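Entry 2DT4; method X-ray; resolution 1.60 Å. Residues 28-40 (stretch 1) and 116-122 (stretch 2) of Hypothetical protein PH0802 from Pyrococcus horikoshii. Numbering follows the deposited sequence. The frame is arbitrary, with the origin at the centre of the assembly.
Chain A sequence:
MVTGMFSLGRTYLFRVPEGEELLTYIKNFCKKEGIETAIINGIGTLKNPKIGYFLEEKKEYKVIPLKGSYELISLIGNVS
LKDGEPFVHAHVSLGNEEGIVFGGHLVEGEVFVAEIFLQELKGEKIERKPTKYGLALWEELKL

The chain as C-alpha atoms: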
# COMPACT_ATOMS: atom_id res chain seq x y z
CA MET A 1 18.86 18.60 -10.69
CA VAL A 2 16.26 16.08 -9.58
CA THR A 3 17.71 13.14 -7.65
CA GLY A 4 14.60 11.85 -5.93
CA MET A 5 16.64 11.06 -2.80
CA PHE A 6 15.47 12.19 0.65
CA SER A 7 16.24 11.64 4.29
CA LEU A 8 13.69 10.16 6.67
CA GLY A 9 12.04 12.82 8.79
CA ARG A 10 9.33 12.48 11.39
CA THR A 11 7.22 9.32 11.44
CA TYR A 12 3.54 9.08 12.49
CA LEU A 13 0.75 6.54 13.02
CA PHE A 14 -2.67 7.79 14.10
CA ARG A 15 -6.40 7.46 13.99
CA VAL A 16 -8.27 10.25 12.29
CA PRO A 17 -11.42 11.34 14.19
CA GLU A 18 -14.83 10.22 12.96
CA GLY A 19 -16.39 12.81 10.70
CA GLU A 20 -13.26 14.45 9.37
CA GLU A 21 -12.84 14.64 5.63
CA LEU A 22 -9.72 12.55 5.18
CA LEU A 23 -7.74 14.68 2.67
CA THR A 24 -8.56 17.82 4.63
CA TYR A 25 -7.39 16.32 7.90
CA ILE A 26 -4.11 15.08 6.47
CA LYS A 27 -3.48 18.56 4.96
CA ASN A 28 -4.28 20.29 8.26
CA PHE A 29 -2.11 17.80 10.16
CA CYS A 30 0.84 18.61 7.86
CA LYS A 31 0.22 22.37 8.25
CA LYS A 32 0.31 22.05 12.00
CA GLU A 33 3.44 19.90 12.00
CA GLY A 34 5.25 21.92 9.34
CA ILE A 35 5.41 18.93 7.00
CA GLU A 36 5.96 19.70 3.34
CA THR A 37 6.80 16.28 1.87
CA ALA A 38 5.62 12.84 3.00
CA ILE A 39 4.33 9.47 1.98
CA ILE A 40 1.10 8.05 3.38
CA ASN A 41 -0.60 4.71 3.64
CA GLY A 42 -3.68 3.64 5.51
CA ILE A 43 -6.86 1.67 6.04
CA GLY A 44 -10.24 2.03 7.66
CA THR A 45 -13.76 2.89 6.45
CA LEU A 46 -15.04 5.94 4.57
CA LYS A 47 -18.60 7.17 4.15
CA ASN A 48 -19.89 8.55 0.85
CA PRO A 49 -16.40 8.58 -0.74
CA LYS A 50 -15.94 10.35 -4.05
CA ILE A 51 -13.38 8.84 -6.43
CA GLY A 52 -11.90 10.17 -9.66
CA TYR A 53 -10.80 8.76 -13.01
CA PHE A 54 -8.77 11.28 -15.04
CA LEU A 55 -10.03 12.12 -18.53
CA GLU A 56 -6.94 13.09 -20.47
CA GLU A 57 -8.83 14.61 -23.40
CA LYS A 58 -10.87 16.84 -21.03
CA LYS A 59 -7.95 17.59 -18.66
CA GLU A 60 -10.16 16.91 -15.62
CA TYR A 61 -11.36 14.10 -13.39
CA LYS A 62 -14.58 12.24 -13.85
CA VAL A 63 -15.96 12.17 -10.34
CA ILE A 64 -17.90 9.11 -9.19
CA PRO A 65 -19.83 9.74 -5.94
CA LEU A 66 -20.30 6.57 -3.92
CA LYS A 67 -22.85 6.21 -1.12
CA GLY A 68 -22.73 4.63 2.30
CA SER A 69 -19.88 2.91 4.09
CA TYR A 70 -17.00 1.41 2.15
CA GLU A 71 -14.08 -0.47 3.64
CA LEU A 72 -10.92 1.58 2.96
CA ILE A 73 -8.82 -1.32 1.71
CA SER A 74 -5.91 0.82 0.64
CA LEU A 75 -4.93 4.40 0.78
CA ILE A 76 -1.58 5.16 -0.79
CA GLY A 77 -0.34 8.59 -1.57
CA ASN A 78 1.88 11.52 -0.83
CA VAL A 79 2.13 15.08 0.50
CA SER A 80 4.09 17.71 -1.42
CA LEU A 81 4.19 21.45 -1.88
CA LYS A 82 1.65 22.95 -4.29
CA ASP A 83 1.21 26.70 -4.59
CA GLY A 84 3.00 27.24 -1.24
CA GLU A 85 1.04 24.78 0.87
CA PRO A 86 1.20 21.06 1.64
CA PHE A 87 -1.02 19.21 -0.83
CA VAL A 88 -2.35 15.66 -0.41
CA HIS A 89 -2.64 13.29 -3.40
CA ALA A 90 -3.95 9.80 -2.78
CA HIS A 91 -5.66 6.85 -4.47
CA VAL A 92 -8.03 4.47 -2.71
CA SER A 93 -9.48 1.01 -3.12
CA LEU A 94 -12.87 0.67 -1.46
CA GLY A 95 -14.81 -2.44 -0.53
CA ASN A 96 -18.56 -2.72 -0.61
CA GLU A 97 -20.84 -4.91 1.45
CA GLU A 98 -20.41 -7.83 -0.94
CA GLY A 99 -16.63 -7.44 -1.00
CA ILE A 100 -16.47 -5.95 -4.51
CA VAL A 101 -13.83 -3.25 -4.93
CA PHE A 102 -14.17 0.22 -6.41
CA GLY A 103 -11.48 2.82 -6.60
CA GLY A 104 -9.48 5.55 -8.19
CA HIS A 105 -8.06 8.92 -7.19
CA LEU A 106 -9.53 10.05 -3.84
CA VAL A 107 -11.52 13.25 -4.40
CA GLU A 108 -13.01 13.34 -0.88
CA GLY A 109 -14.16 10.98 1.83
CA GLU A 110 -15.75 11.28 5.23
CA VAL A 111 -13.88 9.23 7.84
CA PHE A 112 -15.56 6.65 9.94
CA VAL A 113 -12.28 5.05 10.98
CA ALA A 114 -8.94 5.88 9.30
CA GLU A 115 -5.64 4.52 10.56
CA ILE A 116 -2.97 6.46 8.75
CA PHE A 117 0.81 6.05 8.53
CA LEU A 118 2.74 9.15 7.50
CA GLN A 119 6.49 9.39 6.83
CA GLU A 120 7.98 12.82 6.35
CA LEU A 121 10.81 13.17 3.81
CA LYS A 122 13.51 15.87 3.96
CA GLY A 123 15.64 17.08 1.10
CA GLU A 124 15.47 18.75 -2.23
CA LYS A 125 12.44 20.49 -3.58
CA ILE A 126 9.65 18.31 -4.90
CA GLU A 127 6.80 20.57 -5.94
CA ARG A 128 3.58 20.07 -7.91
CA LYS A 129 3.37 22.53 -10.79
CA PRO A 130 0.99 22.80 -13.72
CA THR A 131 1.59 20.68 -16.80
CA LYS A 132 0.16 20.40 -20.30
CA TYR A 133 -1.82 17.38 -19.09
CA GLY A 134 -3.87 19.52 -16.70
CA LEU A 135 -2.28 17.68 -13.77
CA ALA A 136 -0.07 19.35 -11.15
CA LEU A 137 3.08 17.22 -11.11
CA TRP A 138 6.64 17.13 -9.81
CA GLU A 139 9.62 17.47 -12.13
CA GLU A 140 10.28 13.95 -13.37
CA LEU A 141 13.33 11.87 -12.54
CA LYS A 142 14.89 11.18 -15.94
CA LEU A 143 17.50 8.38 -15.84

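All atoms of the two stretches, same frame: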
# COMPACT_ATOMS: atom_id res chain seq x y z
N ASN A 28 -4.33 19.49 7.05
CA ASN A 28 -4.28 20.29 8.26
C ASN A 28 -3.24 19.77 9.27
O ASN A 28 -2.57 20.55 9.98
CB ASN A 28 -5.68 20.36 8.88
CG ASN A 28 -6.61 21.31 8.10
OD1 ASN A 28 -6.12 22.22 7.40
ND2 ASN A 28 -7.92 21.11 8.22
N PHE A 29 -3.15 18.45 9.36
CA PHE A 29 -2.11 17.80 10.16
C PHE A 29 -0.71 18.30 9.68
O PHE A 29 0.13 18.72 10.50
CB PHE A 29 -2.25 16.28 10.10
CG PHE A 29 -1.09 15.54 10.67
CD1 PHE A 29 -0.04 15.19 9.85
CD2 PHE A 29 -1.05 15.16 12.00
CE1 PHE A 29 1.03 14.49 10.34
CE2 PHE A 29 0.06 14.47 12.48
CZ PHE A 29 1.10 14.18 11.62
N CYS A 30 -0.44 18.22 8.38
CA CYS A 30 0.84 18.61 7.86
C CYS A 30 1.07 20.11 8.09
O CYS A 30 2.16 20.49 8.41
CB CYS A 30 1.00 18.25 6.38
SG CYS A 30 1.06 16.46 6.11
N LYS A 31 0.03 20.94 7.96
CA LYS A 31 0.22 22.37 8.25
C LYS A 31 0.65 22.61 9.67
O LYS A 31 1.59 23.40 9.92
CB LYS A 31 -1.04 23.16 7.92
CG LYS A 31 -1.29 23.25 6.46
CD LYS A 31 -2.51 24.13 6.18
CE LYS A 31 -2.72 24.21 4.72
NZ LYS A 31 -3.90 25.09 4.38
N LYS A 32 -0.00 21.93 10.60
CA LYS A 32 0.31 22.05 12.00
C LYS A 32 1.73 21.60 12.29
O LYS A 32 2.46 22.27 13.03
CB LYS A 32 -0.67 21.25 12.84
CG LYS A 32 -0.43 21.41 14.34
CD LYS A 32 -0.30 22.85 14.76
CE LYS A 32 -0.19 22.98 16.27
NZ LYS A 32 0.88 22.09 16.84
N GLU A 33 2.13 20.47 11.72
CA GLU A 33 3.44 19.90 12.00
C GLU A 33 4.57 20.55 11.20
O GLU A 33 5.74 20.23 11.41
CB GLU A 33 3.43 18.40 11.69
CG GLU A 33 2.52 17.60 12.58
CD GLU A 33 3.03 17.55 14.00
OE1 GLU A 33 2.29 18.02 14.89
OE2 GLU A 33 4.17 17.12 14.25
N GLY A 34 4.24 21.40 10.25
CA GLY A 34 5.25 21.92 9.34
C GLY A 34 5.84 20.86 8.42
O GLY A 34 7.05 20.85 8.14
N ILE A 35 4.99 19.94 7.96
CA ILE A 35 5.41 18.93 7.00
C ILE A 35 5.11 19.41 5.59
O ILE A 35 3.98 19.84 5.30
CB ILE A 35 4.68 17.58 7.26
CG1 ILE A 35 5.09 16.99 8.62
CG2 ILE A 35 4.92 16.54 6.13
CD1 ILE A 35 4.14 15.89 9.15
N GLU A 36 6.10 19.31 4.73
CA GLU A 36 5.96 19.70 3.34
C GLU A 36 5.92 18.51 2.41
O GLU A 36 5.20 18.55 1.39
CB GLU A 36 7.13 20.59 2.92
CG GLU A 36 7.18 21.95 3.59
CD GLU A 36 7.91 22.99 2.74
OE1 GLU A 36 8.99 22.66 2.21
OE2 GLU A 36 7.39 24.12 2.61
N THR A 37 6.72 17.48 2.71
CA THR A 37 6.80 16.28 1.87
C THR A 37 6.64 15.03 2.72
O THR A 37 7.29 14.90 3.73
CB THR A 37 8.17 16.22 1.14
OG1 THR A 37 8.42 17.46 0.44
CG2 THR A 37 8.20 15.11 0.11
N ALA A 38 5.82 14.09 2.27
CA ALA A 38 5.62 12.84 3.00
C ALA A 38 5.01 11.78 2.10
O ALA A 38 4.50 12.07 1.02
CB ALA A 38 4.68 13.06 4.16
N ILE A 39 4.98 10.58 2.64
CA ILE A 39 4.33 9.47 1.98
C ILE A 39 3.31 9.01 3.02
O ILE A 39 3.51 9.15 4.24
CB ILE A 39 5.17 8.30 1.40
CG1 ILE A 39 6.07 7.67 2.49
CG2 ILE A 39 5.97 8.83 0.23
CD1 ILE A 39 5.45 6.53 3.25
N ILE A 40 2.18 8.51 2.54
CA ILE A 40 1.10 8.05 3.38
C ILE A 40 0.59 6.68 2.96
O ILE A 40 0.58 6.32 1.78
CB ILE A 40 -0.09 9.04 3.42
CG1 ILE A 40 -0.54 9.43 2.01
CG2 ILE A 40 0.32 10.29 4.17
CD1 ILE A 40 -1.66 10.48 2.00
N ILE A 116 -3.95 5.94 9.70
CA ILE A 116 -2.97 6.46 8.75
C ILE A 116 -1.51 6.45 9.27
O ILE A 116 -1.23 6.87 10.42
CB ILE A 116 -3.38 7.93 8.45
CG1 ILE A 116 -4.83 8.06 7.92
CG2 ILE A 116 -2.39 8.57 7.50
CD1 ILE A 116 -5.23 7.19 6.75
N PHE A 117 -0.63 6.05 8.35
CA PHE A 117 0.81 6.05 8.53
C PHE A 117 1.34 7.17 7.65
O PHE A 117 0.99 7.26 6.47
CB PHE A 117 1.47 4.73 8.13
CG PHE A 117 2.97 4.78 8.16
CD1 PHE A 117 3.69 4.84 6.99
CD2 PHE A 117 3.65 4.80 9.37
CE1 PHE A 117 5.10 4.90 7.02
CE2 PHE A 117 5.05 4.85 9.39
CZ PHE A 117 5.76 4.88 8.22
N LEU A 118 2.19 8.02 8.22
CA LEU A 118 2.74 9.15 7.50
C LEU A 118 4.22 9.27 7.77
O LEU A 118 4.64 9.29 8.94
CB LEU A 118 2.01 10.42 7.88
CG LEU A 118 2.38 11.63 7.05
CD1 LEU A 118 1.21 12.59 6.99
CD2 LEU A 118 3.62 12.38 7.56
N GLN A 119 5.04 9.31 6.71
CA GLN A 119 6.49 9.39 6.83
C GLN A 119 6.94 10.65 6.12
O GLN A 119 6.90 10.73 4.88
CB GLN A 119 7.18 8.14 6.25
CG GLN A 119 8.70 8.24 6.19
CD GLN A 119 9.28 8.39 7.60
OE1 GLN A 119 9.87 9.45 7.94
NE2 GLN A 119 9.08 7.39 8.42
N GLU A 120 7.45 11.59 6.91
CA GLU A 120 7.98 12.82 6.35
C GLU A 120 9.30 12.54 5.66
O GLU A 120 10.06 11.69 6.13
CB GLU A 120 8.22 13.83 7.49
CG GLU A 120 8.86 15.12 7.07
CD GLU A 120 9.16 16.04 8.22
OE1 GLU A 120 9.03 17.27 8.01
OE2 GLU A 120 9.54 15.55 9.31
N LEU A 121 9.55 13.24 4.55
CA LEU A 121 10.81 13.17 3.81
C LEU A 121 11.43 14.56 3.73
O LEU A 121 10.71 15.55 3.57
CB LEU A 121 10.53 12.68 2.40
CG LEU A 121 9.91 11.29 2.28
CD1 LEU A 121 9.71 10.93 0.82
CD2 LEU A 121 10.69 10.18 3.02
N LYS A 122 12.76 14.62 3.90
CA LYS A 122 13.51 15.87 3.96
C LYS A 122 14.54 15.87 2.85
O LYS A 122 15.23 14.89 2.61
CB LYS A 122 14.24 16.03 5.30
CG LYS A 122 13.41 15.89 6.57
CD LYS A 122 12.59 17.09 6.79
CE LYS A 122 12.37 17.32 8.28
NZ LYS A 122 11.55 18.48 8.62
O HOH W 1 8.71 18.49 5.65

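Stretch 2 (I116 to K122) is a β-strand that runs antiparallel to the short strand A38–I40 of stretch 1, their directions differing by 162°, while the end of the helix that precedes that strand packs over one face of the pair. Together the two stretches bury 582 Å² of surface.

I116 makes no close contact with stretch 1, so the contact begins at F117. A CA-H group approaches its carbonyl: I40 CA lies 3.2 Å from F117 O, with an angle of 143° at the hydrogen. The CA-to-CB bond of F117 points sideways, but the ring comes nearer to stretch 1, and F117 CE1 lies 4.1 Å from I39 CD1, an oblique approach to the ring.

L118 is the hub of the contact and has the largest area covered by the other stretch. L118 and I40 form a non-hydrogen-bonded pair, L118 CA to I40 CA 4.6 Å, and L118 CA approaches I39 O at 3.3 Å. Its side chain (chi1 t, chi2 t) reaches across to the helix as well as to the strand. L118 CD1 lies 3.7 Å from I40 CG2, 3.9 Å from F29 CE1, which it meets obliquely, and 4.0 Å from C30 SG. L118 CD2 lies 3.6 Å from A38 CB and 3.9 Å from I35 CD1. One leucine thus joins helix, loop and strand through apolar packing.

Q119 is paired with I39 through two backbone hydrogen bonds, which fix the register: Q119 N donates to I39 O (2.9 Å, 168°), and I39 N donates to Q119 O (3.0 Å, 153°). The same Q119 O also receives A38 CA at 3.1 Å. On the sheet face that Q119 shares with I39, Q119 CB packs 3.8 Å from I39 CD1, while the end of the glutamine side chain leads away.

E120 returns to the face of L118, A38 and I40. E120 pairs with A38 without hydrogen bonds, and the strands come close here, E120 CA to A38 CA 4.1 Å, with A38 CB only 4.0 Å from E120 CA. E120 CA also approaches T37 O at 3.4 Å. The extended side chain, t at both chi1 and chi2, carries its carboxylate to the segment after the helix, with E120 OE1 4.0 Å from I35 CG1. A water bridges the stretches there, donating to E120 OE1 at 2.7 Å and accepting from E36 N at 2.9 Å. Just before this segment, G34 leaves the helix with positive phi in a Schellman motif, in which I35 N bonds to C30 O at 2.9 Å.

L121 N gives the straightest of the three cross-strand bonds, to T37 O (2.9 Å, 172°). Its side chain adds apolar contact, L121 CD1 lying 4.3 Å from I39 CG2.

K122 has no close contact with stretch 1, but K122 NZ forms a salt bridge with E120 OE1 at 2.9 Å, so the carboxylate oxygen that holds the bridging water also meets the lysine.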